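Local structure of dehalogenase-like hydrolase (Ralstonia solanacearum, 3UMB) at the interface of chains A and B. The protein catalyses the hydrolytic dehalogenation of L-2-haloacids, probably converting small (S)-2-haloalkanoic acids into the corresponding (R)-2-hydroxyalkanoic acids with release of halide. Numbering follows the deposited sequence. Chains: chain A/B, dehalogenase-like hydrolase.

Contacts 1 and 2 belong to one two-fold symmetric interface between copies of the same chain, and the centres of their C-alpha atoms lie about 21 Å apart. The element they share is helix 33-54 of chain A: its last turns serve contact 1, while A:Arg43 and A:Tyr47, further back along it, serve contact 2. Contact 1 sets this helix against its symmetry mate and is mainly apolar; contact 2 adds helix 64-78, pressed on by a loop of chain B, and is richer in charge. Because each contact has a twin, the four patches together are consistent with a two-fold dimer, although the coordinates alone do not prove one in solution.

Contact 1: the interface of chains A and B. Residues chain A 49, 52-53, 154-158, 190; chain B 49-50, 52-54.
Apolar packing dominates this helix-helix contact between two copies of the chain, possibly a dimer interface, and B:Leu53 is its main wedge, with 113 Å² of its surface hidden by chain A. With CG anti to the backbone N (chi1 -160°), the branched end is carried towards chain A, where its two methyls meet different partners: B:Leu53 CD1 presses on A:Ser52 CB at 3.5 Å, a tight contact, while B:Leu53 CD2 reaches A:Lys155 O at 3.5 Å and also touches the aliphatic part of A:Arg49, whose side chain it crosses at about a right angle. The dyad repeats this in reverse, A:Leu53 setting CD1 on B:Ser52 and CD2 against B:Arg49 CA and CG. Beside this pair, B:Ala54 CB meets the six-membered part of the indole of A:Trp190, 3.4 Å from CE3, and B:Ile50 CG2 approaches CZ3 of the same ring. The other branch of B:Ile50 runs alongside A:Arg49, its CG1 lying over one guanidinium face, offset toward the rim, 3.7 Å from NH2.

Direct polar bonding comes from A:Thr156, whose hydroxyl OG1 donates to the carbonyl B:Ile50 O at 3.0 Å. The donor lies in the carbonyl plane, on a lone pair, with a C=O...donor angle of 128°. A chi1 of 44° places OG1 in the crowded position between backbone N and carbonyl carbon. Within chain A, A:Tyr154 N donates almost straight to A:Ser52 OG at 2.9 Å, tying the loop to the helix.

Water 1 lies in plane at the edge of both guanidinium groups, 2.9 Å from NH1 of A:Arg49 and of B:Arg49, and so bridges them and may screen their presumably like charges; extended chains carry both groups there. Water 2 links A:Thr156 O with B:Ala54 O.

In the fold, the C-terminal ends of the two 33-54 helices meet here, flanked by chain A's loop 154-157, which includes the cis peptide before A:Thr156, and by helix 182-191.

Contact 2: the interface of chains A and B. Residues chain A 43, 47, 70, 74, 77-78; chain B 203-207.
B:Pro204 forms the apolar centre of this loop-on-helices contact between the two copies, its ring wedged between A:Ala77, A:Arg78 and A:Tyr74: CG lies 3.6 Å from A:Arg78 CA, and the proline crosses the tyrosine side chain at about a right angle. Further along, B:Ala207 CB packs against A:Asp70 CB.

Next to the proline, the A:Arg78 guanidinium stacks on the B:His203 imidazole, their planes 15° apart and NE 3.7 Å from the ring centroid, a cation-pi arrangement. A bend at chi2 (90°) helps place it there, and A:Arg78 NH1 donates to A:Tyr74 OH at 3.0 Å, which should restrain the group's rotation.

At the polar rim, A:Arg43 grips the B:Glu206 carboxylate side-on. A:Arg43 NE donates to B:Glu206 OE1 at 3.2 Å, nearly straight and in the guanidinium plane, while the salt-bridging A:Arg43 NH1 reaches B:Glu206 OE2 at 3.1 Å from a more tilted position; both oxygens use syn lone pairs. B:Glu206 OE1 also sits above one face of A:Tyr74, offset toward the rim, with ring and carboxylate planes 18° apart. The A:Tyr47 hydroxyl OH accepts from B:Ala207 N at 3.0 Å. Water 4 joins A:Tyr74 OH to B:Pro204 O, and water 3 joins A:Asp70 OD2 to B:Ala207 O. The arginine-glutamate pair and the stacked A:Arg78 likely help hold the two copies together.

In the fold, loop 203-207 of chain B, following strand 194-198, lies across helices 33-54 and 64-78 of chain A.

Contact 1: the interface of chains A and B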
loop_
_atom_site.group_PDB
_atom_site.type_symbol
_atom_site.label_atom_id
_atom_site.label_comp_id
_atom_site.label_asym_id
_atom_site.label_seq_id
_atom_site.Cartn_x
_atom_site.Cartn_y
_atom_site.Cartn_z
ATOM N N ARG A 49 5.709 0.513 1.361
ATOM C CA ARG A 49 4.830 0.906 2.441
ATOM C C ARG A 49 4.773 -0.079 3.596
ATOM O O ARG A 49 4.819 0.315 4.734
ATOM C CB ARG A 49 3.436 1.082 1.920
ATOM C CG ARG A 49 3.332 2.225 0.942
ATOM C CD ARG A 49 2.016 2.189 0.278
ATOM N NE ARG A 49 1.828 3.310 -0.622
ATOM C CZ ARG A 49 0.819 3.400 -1.481
ATOM N NH1 ARG A 49 -0.100 2.412 -1.588
ATOM N NH2 ARG A 49 0.735 4.461 -2.263
ATOM N N SER A 52 8.043 0.424 5.576
ATOM C CA SER A 52 8.282 1.675 6.296
ATOM C C SER A 52 7.269 1.831 7.423
ATOM O O SER A 52 7.621 2.378 8.478
ATOM C CB SER A 52 8.286 2.873 5.315
ATOM O OG SER A 52 9.490 2.843 4.495
ATOM N N LEU A 53 6.032 1.353 7.192
ATOM C CA LEU A 53 4.982 1.325 8.194
ATOM C C LEU A 53 5.359 0.421 9.327
ATOM O O LEU A 53 5.064 0.784 10.458
ATOM C CB LEU A 53 3.593 0.944 7.604
ATOM C CG LEU A 53 2.285 1.306 8.363
ATOM C CD1 LEU A 53 2.322 2.707 8.938
ATOM C CD2 LEU A 53 1.014 1.181 7.433
ATOM N N TYR A 154 10.381 5.248 3.121
ATOM C CA TYR A 154 9.744 5.577 1.845
ATOM C C TYR A 154 8.632 6.578 2.047
ATOM O O TYR A 154 8.032 6.659 3.111
ATOM C CB TYR A 154 9.200 4.308 1.217
ATOM C CG TYR A 154 10.274 3.432 0.669
ATOM C CD1 TYR A 154 10.667 2.308 1.330
ATOM C CD2 TYR A 154 10.917 3.747 -0.536
ATOM C CE1 TYR A 154 11.694 1.497 0.833
ATOM C CE2 TYR A 154 11.978 2.957 -1.034
ATOM C CZ TYR A 154 12.324 1.803 -0.368
ATOM O OH TYR A 154 13.336 0.967 -0.860
ATOM N N LYS A 155 8.333 7.349 1.017
ATOM C CA LYS A 155 7.088 8.101 0.977
ATOM C C LYS A 155 5.979 7.141 1.286
ATOM O O LYS A 155 6.026 5.989 0.820
ATOM C CB LYS A 155 6.813 8.673 -0.412
ATOM C CG LYS A 155 7.877 9.653 -0.920
ATOM C CD LYS A 155 7.892 9.614 -2.449
ATOM C CE LYS A 155 8.445 10.863 -3.107
ATOM N NZ LYS A 155 8.450 10.664 -4.634
ATOM N N THR A 156 4.950 7.581 2.004
ATOM C CA THR A 156 4.688 8.997 2.344
ATOM C C THR A 156 5.283 9.507 3.672
ATOM O O THR A 156 4.799 10.491 4.219
ATOM C CB THR A 156 3.194 9.203 2.423
ATOM O OG1 THR A 156 2.638 8.103 3.132
ATOM C CG2 THR A 156 2.547 9.207 1.003
ATOM N N ALA A 157 6.301 8.821 4.192
ATOM C CA ALA A 157 6.915 9.129 5.461
ATOM C C ALA A 157 7.419 10.570 5.528
ATOM O O ALA A 157 8.081 10.997 4.591
ATOM C CB ALA A 157 8.123 8.122 5.679
ATOM N N PRO A 158 7.115 11.321 6.622
ATOM C CA PRO A 158 7.577 12.732 6.703
ATOM C C PRO A 158 9.085 12.914 6.432
ATOM O O PRO A 158 9.480 13.892 5.819
ATOM C CB PRO A 158 7.267 13.147 8.141
ATOM C CG PRO A 158 6.066 12.324 8.533
ATOM C CD PRO A 158 6.107 11.029 7.667
ATOM N N TRP A 190 -0.010 17.411 2.250
ATOM C CA TRP A 190 -0.073 17.263 3.716
ATOM C C TRP A 190 1.227 17.792 4.326
ATOM O O TRP A 190 1.234 18.432 5.324
ATOM C CB TRP A 190 -0.222 15.762 4.126
ATOM C CG TRP A 190 -1.613 15.170 4.097
ATOM C CD1 TRP A 190 -2.810 15.833 4.230
ATOM C CD2 TRP A 190 -1.953 13.774 3.991
ATOM N NE1 TRP A 190 -3.860 14.950 4.157
ATOM C CE2 TRP A 190 -3.359 13.679 4.038
ATOM C CE3 TRP A 190 -1.206 12.600 3.827
ATOM C CZ2 TRP A 190 -4.018 12.471 3.925
ATOM C CZ3 TRP A 190 -1.870 11.400 3.713
ATOM C CH2 TRP A 190 -3.258 11.345 3.767
ATOM N N ARG B 49 -2.560 2.517 4.671
ATOM C CA ARG B 49 -1.120 2.663 4.665
ATOM C C ARG B 49 -0.632 4.063 4.337
ATOM O O ARG B 49 0.254 4.566 4.983
ATOM C CB ARG B 49 -0.521 1.722 3.664
ATOM C CG ARG B 49 -0.731 0.277 4.041
ATOM C CD ARG B 49 -0.352 -0.589 2.909
ATOM N NE ARG B 49 -0.462 -1.996 3.238
ATOM C CZ ARG B 49 -0.371 -2.969 2.339
ATOM N NH1 ARG B 49 -0.194 -2.695 1.025
ATOM N NH2 ARG B 49 -0.488 -4.224 2.737
ATOM N N ILE B 50 -1.207 4.687 3.318
ATOM C CA ILE B 50 -0.817 6.029 2.943
ATOM C C ILE B 50 -0.965 6.945 4.160
ATOM O O ILE B 50 -0.046 7.702 4.502
ATOM C CB ILE B 50 -1.690 6.560 1.762
ATOM C CG1 ILE B 50 -1.336 5.852 0.483
ATOM C CG2 ILE B 50 -1.546 8.112 1.591
ATOM C CD1 ILE B 50 -2.283 6.171 -0.638
ATOM N N SER B 52 -1.204 6.156 7.524
ATOM C CA SER B 52 -0.434 5.875 8.737
ATOM C C SER B 52 1.042 6.165 8.497
ATOM O O SER B 52 1.727 6.615 9.428
ATOM C CB SER B 52 -0.696 4.429 9.223
ATOM O OG SER B 52 -2.042 4.323 9.773
ATOM N N LEU B 53 1.514 5.906 7.263
ATOM C CA LEU B 53 2.866 6.224 6.839
ATOM C C LEU B 53 3.088 7.706 6.854
ATOM O O LEU B 53 4.178 8.106 7.244
ATOM C CB LEU B 53 3.223 5.614 5.452
ATOM C CG LEU B 53 4.708 5.421 5.031
ATOM C CD1 LEU B 53 5.560 4.875 6.159
ATOM C CD2 LEU B 53 4.844 4.455 3.789
ATOM N N ALA B 54 2.059 8.502 6.533
ATOM C CA ALA B 54 2.152 9.973 6.424
ATOM C C ALA B 54 2.142 10.668 7.772
ATOM O O ALA B 54 2.592 11.813 7.863
ATOM C CB ALA B 54 0.972 10.607 5.556
HETATM O O HOH W 1 -0.334 -0.321 -0.648
HETATM O O HOH W 2 4.066 12.596 5.833
#

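Contact 2: the interface of chains A and B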
loop_
_atom_site.group_PDB
_atom_site.type_symbol
_atom_site.label_atom_id
_atom_site.label_comp_id
_atom_site.label_asym_id
_atom_site.label_seq_id
_atom_site.Cartn_x
_atom_site.Cartn_y
_atom_site.Cartn_z
ATOM N N ARG A 43 2.981 -4.490 -6.269
ATOM C CA ARG A 43 3.752 -5.076 -5.150
ATOM C C ARG A 43 4.994 -4.265 -4.825
ATOM O O ARG A 43 5.388 -4.183 -3.671
ATOM C CB ARG A 43 4.059 -6.574 -5.344
ATOM C CG ARG A 43 2.789 -7.430 -5.198
ATOM C CD ARG A 43 2.214 -7.285 -3.791
ATOM N NE ARG A 43 1.580 -8.507 -3.305
ATOM C CZ ARG A 43 0.285 -8.823 -3.487
ATOM N NH1 ARG A 43 -0.226 -9.942 -2.968
ATOM N NH2 ARG A 43 -0.534 -8.041 -4.192
ATOM N N TYR A 47 5.254 -3.099 -1.071
ATOM C CA TYR A 47 6.385 -3.507 -0.252
ATOM C C TYR A 47 7.106 -2.333 0.380
ATOM O O TYR A 47 7.522 -2.439 1.516
ATOM C CB TYR A 47 7.368 -4.406 -1.016
ATOM C CG TYR A 47 6.867 -5.823 -1.348
ATOM C CD1 TYR A 47 5.665 -6.345 -0.809
ATOM C CD2 TYR A 47 7.614 -6.672 -2.150
ATOM C CE1 TYR A 47 5.209 -7.662 -1.130
ATOM C CE2 TYR A 47 7.165 -7.993 -2.470
ATOM C CZ TYR A 47 5.983 -8.472 -1.944
ATOM O OH TYR A 47 5.585 -9.759 -2.242
ATOM N N ASP A 70 12.437 -8.118 -5.462
ATOM C CA ASP A 70 11.438 -8.823 -4.651
ATOM C C ASP A 70 10.049 -8.778 -5.292
ATOM O O ASP A 70 9.386 -9.799 -5.426
ATOM C CB ASP A 70 11.344 -8.222 -3.259
ATOM C CG ASP A 70 12.606 -8.358 -2.481
ATOM O OD1 ASP A 70 13.406 -9.206 -2.892
ATOM O OD2 ASP A 70 12.815 -7.595 -1.496
ATOM N N TYR A 74 8.004 -11.946 -6.730
ATOM C CA TYR A 74 6.671 -12.341 -6.267
ATOM C C TYR A 74 5.712 -12.364 -7.481
ATOM O O TYR A 74 4.940 -13.321 -7.661
ATOM C CB TYR A 74 6.108 -11.418 -5.194
ATOM C CG TYR A 74 4.674 -11.744 -4.900
ATOM C CD1 TYR A 74 4.354 -12.619 -3.880
ATOM C CD2 TYR A 74 3.651 -11.174 -5.629
ATOM C CE1 TYR A 74 3.052 -12.963 -3.598
ATOM C CE2 TYR A 74 2.320 -11.488 -5.367
ATOM C CZ TYR A 74 2.033 -12.413 -4.332
ATOM O OH TYR A 74 0.740 -12.788 -4.027
ATOM N N ALA A 77 6.095 -15.526 -9.715
ATOM C CA ALA A 77 5.660 -16.703 -8.989
ATOM C C ALA A 77 4.163 -16.786 -8.995
ATOM O O ALA A 77 3.612 -17.821 -9.340
ATOM C CB ALA A 77 6.195 -16.699 -7.504
ATOM N N ARG A 78 3.507 -15.678 -8.663
ATOM C CA ARG A 78 2.031 -15.579 -8.628
ATOM C C ARG A 78 1.387 -15.812 -9.992
ATOM O O ARG A 78 0.325 -16.384 -10.099
ATOM C CB ARG A 78 1.655 -14.198 -8.085
ATOM C CG ARG A 78 0.232 -13.682 -8.252
ATOM C CD ARG A 78 -0.723 -14.047 -7.091
ATOM N NE ARG A 78 -1.966 -13.265 -7.212
ATOM C CZ ARG A 78 -2.216 -12.088 -6.592
ATOM N NH1 ARG A 78 -1.369 -11.527 -5.719
ATOM N NH2 ARG A 78 -3.368 -11.473 -6.831
ATOM N N HIS B 203 -1.725 -18.426 -2.751
ATOM C CA HIS B 203 -0.766 -17.502 -3.345
ATOM C C HIS B 203 0.654 -17.801 -2.898
ATOM O O HIS B 203 0.849 -18.557 -1.941
ATOM C CB HIS B 203 -1.168 -16.073 -2.972
ATOM C CG HIS B 203 -2.350 -15.574 -3.741
ATOM N ND1 HIS B 203 -3.046 -14.444 -3.381
ATOM C CD2 HIS B 203 -2.954 -16.051 -4.858
ATOM C CE1 HIS B 203 -4.028 -14.240 -4.241
ATOM N NE2 HIS B 203 -3.987 -15.195 -5.157
ATOM N N PRO B 204 1.662 -17.222 -3.578
ATOM C CA PRO B 204 3.035 -17.423 -3.067
ATOM C C PRO B 204 3.258 -16.638 -1.783
ATOM O O PRO B 204 2.448 -15.753 -1.488
ATOM C CB PRO B 204 3.927 -16.908 -4.197
ATOM C CG PRO B 204 3.004 -16.622 -5.369
ATOM C CD PRO B 204 1.624 -16.475 -4.839
ATOM N N PRO B 205 4.288 -16.993 -0.985
ATOM C CA PRO B 205 4.654 -16.102 0.098
ATOM C C PRO B 205 5.123 -14.741 -0.403
ATOM O O PRO B 205 5.741 -14.635 -1.432
ATOM C CB PRO B 205 5.800 -16.831 0.811
ATOM C CG PRO B 205 5.586 -18.272 0.514
ATOM C CD PRO B 205 4.991 -18.295 -0.883
ATOM N N GLU B 206 4.817 -13.706 0.356
ATOM C CA GLU B 206 5.293 -12.365 0.045
ATOM C C GLU B 206 6.810 -12.369 0.097
ATOM O O GLU B 206 7.406 -13.036 0.924
ATOM C CB GLU B 206 4.731 -11.330 1.016
ATOM C CG GLU B 206 3.243 -11.166 0.952
ATOM C CD GLU B 206 2.703 -10.626 -0.381
ATOM O OE1 GLU B 206 3.434 -10.226 -1.291
ATOM O OE2 GLU B 206 1.489 -10.581 -0.522
ATOM N N ALA B 207 7.428 -11.616 -0.814
ATOM C CA ALA B 207 8.875 -11.536 -0.875
ATOM C C ALA B 207 9.286 -10.405 0.086
ATOM O O ALA B 207 9.611 -9.316 -0.328
ATOM C CB ALA B 207 9.355 -11.289 -2.354
HETATM O O HOH W 3 10.713 -6.434 -0.241
HETATM O O HOH W 4 0.798 -13.630 -1.046
#